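NAD-dependent epimerase/dehydratase (Methylobacillus flagellatus KT, PDB 3GPI) is of unknown function but probably binds a nicotinamide adenine dinucleotide cofactor in a Rossmann fold, as in other epimerases and dehydratases of its family. Local coordinates at residues T125-K130 and R136-E141; E173-R178 and I233-G238. All blocks are in the same frame, centred on the assembly; numbering follows the deposited sequence.

Contact 1. Residues T125-K130 and R136-E141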
loop_
_atom_site.group_PDB
_atom_site.type_symbol
_atom_site.label_atom_id
_atom_site.label_comp_id
_atom_site.label_asym_id
_atom_site.label_seq_id
_atom_site.Cartn_x
_atom_site.Cartn_y
_atom_site.Cartn_z
ATOM N N THR A 125 -8.304 -7.559 15.140
ATOM C CA THR A 125 -7.833 -6.684 16.216
ATOM C C THR A 125 -8.333 -5.246 16.001
ATOM O O THR A 125 -8.041 -4.634 14.953
ATOM C CB THR A 125 -6.272 -6.609 16.188
ATOM O OG1 THR A 125 -5.723 -7.935 16.143
ATOM C CG2 THR A 125 -5.763 -5.832 17.436
ATOM N N PRO A 126 -9.069 -4.656 16.965
ATOM C CA PRO A 126 -9.470 -3.280 16.716
ATOM C C PRO A 126 -8.267 -2.333 16.725
ATOM O O PRO A 126 -7.484 -2.378 17.664
ATOM C CB PRO A 126 -10.426 -2.951 17.890
ATOM C CG PRO A 126 -10.809 -4.284 18.456
ATOM C CD PRO A 126 -9.659 -5.197 18.209
ATOM N N PRO A 127 -8.113 -1.498 15.684
ATOM C CA PRO A 127 -6.992 -0.563 15.671
ATOM C C PRO A 127 -7.218 0.591 16.656
ATOM O O PRO A 127 -8.323 1.136 16.747
ATOM C CB PRO A 127 -6.982 -0.025 14.230
ATOM C CG PRO A 127 -8.393 -0.197 13.758
ATOM C CD PRO A 127 -8.864 -1.463 14.413
ATOM N N ILE A 128 -6.160 0.938 17.389
ATOM C CA ILE A 128 -6.186 2.080 18.298
ATOM C C ILE A 128 -5.238 3.112 17.694
ATOM O O ILE A 128 -4.022 2.975 17.814
ATOM C CB ILE A 128 -5.759 1.675 19.738
ATOM C CG1 ILE A 128 -6.622 0.527 20.277
ATOM C CG2 ILE A 128 -5.873 2.902 20.685
ATOM C CD1 ILE A 128 -6.309 0.097 21.690
ATOM N N ALA A 129 -5.804 4.116 17.024
ATOM C CA ALA A 129 -4.999 5.125 16.337
ATOM C C ALA A 129 -4.383 6.010 17.381
ATOM O O ALA A 129 -5.044 6.362 18.373
ATOM C CB ALA A 129 -5.840 5.940 15.374
ATOM N N LYS A 130 -3.118 6.356 17.181
ATOM C CA LYS A 130 -2.423 7.166 18.190
ATOM C C LYS A 130 -1.895 8.435 17.613
ATOM O O LYS A 130 -1.172 9.174 18.306
ATOM C CB LYS A 130 -1.231 6.431 18.772
ATOM C CG LYS A 130 -1.357 4.942 18.959
ATOM C CD LYS A 130 -2.428 4.554 19.978
ATOM C CE LYS A 130 -2.551 5.601 21.077
ATOM N NZ LYS A 130 -3.572 5.208 22.041
ATOM N N ARG A 136 -7.115 10.147 10.772
ATOM C CA ARG A 136 -7.600 10.584 9.462
ATOM C C ARG A 136 -7.841 9.368 8.573
ATOM O O ARG A 136 -8.782 9.334 7.788
ATOM C CB ARG A 136 -6.588 11.531 8.789
ATOM C CG ARG A 136 -6.620 12.989 9.352
ATOM C CD ARG A 136 -5.563 13.845 8.677
ATOM N NE ARG A 136 -4.203 13.587 9.182
ATOM C CZ ARG A 136 -3.086 14.115 8.672
ATOM N NH1 ARG A 136 -1.902 13.833 9.220
ATOM N NH2 ARG A 136 -3.141 14.954 7.630
ATOM N N MET A 137 -6.985 8.357 8.692
ATOM C CA MET A 137 -7.156 7.178 7.885
ATOM C C MET A 137 -8.366 6.349 8.278
ATOM O O MET A 137 -9.140 5.896 7.424
ATOM C CB MET A 137 -5.899 6.325 7.986
ATOM C CG MET A 137 -5.844 5.235 6.950
ATOM S SD MET A 137 -6.038 5.694 5.159
ATOM C CE MET A 137 -4.457 6.173 4.762
ATOM N N LEU A 138 -8.568 6.180 9.583
ATOM C CA LEU A 138 -9.778 5.498 10.024
ATOM C C LEU A 138 -11.053 6.299 9.650
ATOM O O LEU A 138 -12.077 5.688 9.354
ATOM C CB LEU A 138 -9.742 5.145 11.527
ATOM C CG LEU A 138 -8.698 4.115 11.944
ATOM C CD1 LEU A 138 -8.702 4.029 13.508
ATOM C CD2 LEU A 138 -8.914 2.732 11.303
ATOM N N GLU A 139 -10.973 7.636 9.642
ATOM C CA GLU A 139 -12.106 8.461 9.229
ATOM C C GLU A 139 -12.427 8.252 7.741
ATOM O O GLU A 139 -13.612 8.170 7.369
ATOM C CB GLU A 139 -11.820 9.929 9.526
ATOM C CG GLU A 139 -12.845 10.885 8.966
ATOM C CD GLU A 139 -12.693 12.257 9.535
ATOM O OE1 GLU A 139 -11.654 12.902 9.281
ATOM O OE2 GLU A 139 -13.632 12.685 10.243
ATOM N N ALA A 140 -11.388 8.159 6.901
ATOM C CA ALA A 140 -11.572 7.882 5.466
ATOM C C ALA A 140 -12.157 6.479 5.266
ATOM O O ALA A 140 -13.058 6.300 4.427
ATOM C CB ALA A 140 -10.272 8.077 4.683
ATOM N N GLU A 141 -11.655 5.499 6.022
ATOM C CA GLU A 141 -12.139 4.122 5.963
ATOM C C GLU A 141 -13.621 4.026 6.263
ATOM O O GLU A 141 -14.345 3.276 5.602
ATOM C CB GLU A 141 -11.404 3.227 6.965
ATOM C CG GLU A 141 -10.044 2.690 6.505
ATOM C CD GLU A 141 -9.464 1.679 7.467
ATOM O OE1 GLU A 141 -10.190 1.054 8.252
ATOM O OE2 GLU A 141 -8.245 1.463 7.444
#

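Contact 2. Residues E173-R178 and I233-G238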
loop_
_atom_site.group_PDB
_atom_site.type_symbol
_atom_site.label_atom_id
_atom_site.label_comp_id
_atom_site.label_asym_id
_atom_site.label_seq_id
_atom_site.Cartn_x
_atom_site.Cartn_y
_atom_site.Cartn_z
ATOM N N GLU A 173 26.097 4.407 12.162
ATOM C CA GLU A 173 26.005 5.462 13.176
ATOM C C GLU A 173 24.636 6.179 13.211
ATOM O O GLU A 173 24.276 6.793 14.218
ATOM C CB GLU A 173 27.165 6.475 13.030
ATOM N N GLN A 174 23.852 6.054 12.146
ATOM C CA GLN A 174 22.529 6.693 12.079
ATOM C C GLN A 174 21.377 5.731 12.349
ATOM O O GLN A 174 20.216 6.071 12.137
ATOM C CB GLN A 174 22.320 7.392 10.719
ATOM C CG GLN A 174 23.416 8.411 10.392
ATOM C CD GLN A 174 23.176 9.163 9.095
ATOM O OE1 GLN A 174 22.080 9.683 8.851
ATOM N NE2 GLN A 174 24.219 9.265 8.271
ATOM N N TRP A 175 21.692 4.503 12.773
ATOM C CA TRP A 175 20.624 3.559 13.092
ATOM C C TRP A 175 19.823 4.005 14.312
ATOM O O TRP A 175 20.372 4.639 15.212
ATOM C CB TRP A 175 21.195 2.136 13.248
ATOM C CG TRP A 175 21.768 1.581 11.971
ATOM C CD1 TRP A 175 21.733 2.160 10.734
ATOM C CD2 TRP A 175 22.413 0.314 11.810
ATOM N NE1 TRP A 175 22.332 1.341 9.815
ATOM C CE2 TRP A 175 22.756 0.199 10.443
ATOM C CE3 TRP A 175 22.745 -0.736 12.691
ATOM C CZ2 TRP A 175 23.434 -0.925 9.932
ATOM C CZ3 TRP A 175 23.402 -1.858 12.172
ATOM C CH2 TRP A 175 23.745 -1.931 10.810
ATOM N N PRO A 176 18.514 3.720 14.328
ATOM C CA PRO A 176 17.680 4.220 15.453
ATOM C C PRO A 176 18.080 3.574 16.775
ATOM O O PRO A 176 18.610 2.457 16.794
ATOM C CB PRO A 176 16.259 3.793 15.055
ATOM C CG PRO A 176 16.477 2.581 14.153
ATOM C CD PRO A 176 17.723 2.917 13.372
ATOM N N ALA A 177 17.878 4.266 17.896
ATOM C CA ALA A 177 18.210 3.690 19.188
ATOM C C ALA A 177 17.283 2.520 19.526
ATOM O O ALA A 177 17.712 1.528 20.087
ATOM C CB ALA A 177 18.128 4.779 20.290
ATOM N N ARG A 178 16.015 2.669 19.200
ATOM C CA ARG A 178 15.001 1.679 19.552
ATOM C C ARG A 178 14.927 0.617 18.466
ATOM O O ARG A 178 14.857 0.962 17.286
ATOM C CB ARG A 178 13.650 2.350 19.673
ATOM C CG ARG A 178 12.665 1.493 20.374
ATOM C CD ARG A 178 11.376 1.587 19.674
ATOM N NE ARG A 178 10.295 1.736 20.612
ATOM C CZ ARG A 178 9.057 2.085 20.285
ATOM N NH1 ARG A 178 8.711 2.308 19.015
ATOM N NH2 ARG A 178 8.161 2.191 21.243
ATOM N N ILE A 233 29.185 -3.291 4.598
ATOM C CA ILE A 233 29.173 -2.175 5.545
ATOM C C ILE A 233 29.596 -2.665 6.907
ATOM O O ILE A 233 29.031 -3.591 7.461
ATOM C CB ILE A 233 27.742 -1.559 5.644
ATOM C CG1 ILE A 233 27.245 -1.109 4.258
ATOM C CG2 ILE A 233 27.726 -0.462 6.688
ATOM C CD1 ILE A 233 28.087 -0.059 3.565
ATOM N N ALA A 234 30.627 -2.037 7.463
ATOM C CA ALA A 234 31.140 -2.434 8.760
ATOM C C ALA A 234 30.320 -1.920 9.910
ATOM O O ALA A 234 29.859 -0.773 9.899
ATOM C CB ALA A 234 32.600 -1.958 8.904
ATOM N N TYR A 235 30.148 -2.750 10.940
ATOM C CA TYR A 235 29.569 -2.279 12.207
ATOM C C TYR A 235 30.125 -3.213 13.288
ATOM O O TYR A 235 30.661 -4.293 12.955
ATOM C CB TYR A 235 28.013 -2.295 12.178
ATOM C CG TYR A 235 27.439 -3.656 11.825
ATOM C CD1 TYR A 235 27.169 -4.610 12.826
ATOM C CD2 TYR A 235 27.213 -4.021 10.487
ATOM C CE1 TYR A 235 26.684 -5.854 12.513
ATOM C CE2 TYR A 235 26.721 -5.282 10.164
ATOM C CZ TYR A 235 26.447 -6.200 11.196
ATOM O OH TYR A 235 25.976 -7.458 10.940
ATOM N N PRO A 236 29.976 -2.832 14.552
ATOM C CA PRO A 236 30.581 -3.676 15.614
ATOM C C PRO A 236 29.746 -4.918 15.847
ATOM O O PRO A 236 28.503 -4.861 15.941
ATOM C CB PRO A 236 30.605 -2.781 16.840
ATOM C CG PRO A 236 29.939 -1.500 16.457
ATOM C CD PRO A 236 29.519 -1.514 15.037
ATOM N N ALA A 237 30.443 -6.049 15.932
ATOM C CA ALA A 237 29.773 -7.309 16.302
ATOM C C ALA A 237 29.197 -7.183 17.699
ATOM O O ALA A 237 29.712 -6.443 18.524
ATOM C CB ALA A 237 30.743 -8.460 16.236
ATOM N N GLY A 238 28.121 -7.915 17.983
ATOM C CA GLY A 238 27.539 -7.858 19.299
ATOM C C GLY A 238 26.032 -7.930 19.220
ATOM O O GLY A 238 25.437 -7.938 18.140
#

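Contact 1. Residues T125-K130 and R136-E141
Leu138 reaches Pro127 and Ala129 because its CG lies anti to its carbonyl carbon (chi1 -66°). Its chi2 of 173° puts CD1 anti to CA, toward Ala129, while CD2 branches off toward Pro127. The two methyl groups divide the work. Leu138 CD2 meets the ring of Pro127 at CG, 3.9 Å away. Leu138 CD1 meets Ala129 CB, also at 3.9 Å. The single leucine end thus bridges two loop residues, which are set two apart and both turn their side chains to the helix. Ile128 between them points away. The contact is purely apolar and small, burying 122 Å² over both sides. The backbones stay well apart, with Ala129 CA and Leu138 CA 7.9 Å from each other. Arg153 on strand 149-158 touches both Pro127 and Leu138. It also forms a salt bridge with Glu141, whose other carboxylate oxygen is hydrogen-bonded to Ser108. On the loop's own side, Gln115 bonds the backbone at Pro126 and Ile128. The whole is a local loop-to-helix closure at the surface. The loop leading into helix 132-143 folds back along that helix, beside the central sheet of a Rossmann-type fold.

Contact 2. Residues E173-R178 and I233-G238
Trp175 is the first residue of 173-178 to reach the other loop, where it meets Tyr235. It follows directly on a short 3-10 turn. This is a surface pairing of two loops outside the central sheet of the Rossmann-type fold. One loop runs from helix 164-168 to strand 181-186, the other from helix 220-230 to strand 248-249. Trp175 CG lies beside the backbone N, anti to the carbonyl carbon (chi1 -65°), and the indole is directed to the second loop. Its NE1 is hydrogen-bonded to the backbone O of Gln168, which helps fix the rotation of the ring. The six-membered ring of the indole faces the second loop, and its CH2 makes the contact. Beyond Trp175, residues 176-178 lead away from 233-238.

On the other loop, Tyr235 CG sits between the backbone N and the carbonyl carbon (chi1 55°). The tyrosine hydroxyl is hydrogen-bonded to Asp229 OD1, which helps hold the hydroxyl end of the ring in place. Arg225 of helix 220-230 touches both aromatic side chains, so the pair also rests on that helix. Between the two segments the contact is purely apolar. The two aromatic planes meet obliquely at 49°, and the centroids of the indole six-membered ring and the tyrosine ring are 5.7 Å apart. The buried surface is modest, 94 Å². At the closest point, Trp175 CH2 sits over one face of the tyrosine ring, 4.1 Å from Tyr235 CD2.

How the contacts relate
From the N terminus, the chain first builds the parallel strands from 6-9 to 103-109, then strand 120-121. Contact 1 follows at once. It closes a short loop, with only five residues between its segments, and ties the approach to helix 132-143 onto that helix. Contact 2 opens after strand 149-158 and helix 164-168. It closes a longer excursion of 54 residues, joining the loop between helix 164-168 and strand 181-186 to the loop between helix 220-230 and strand 248-249. The two contacts are in series and neither nest nor cross. The centres of contact 1 and contact 2 lie about 33 Å apart, and their nearest atoms about 10 Å apart, so they do not touch.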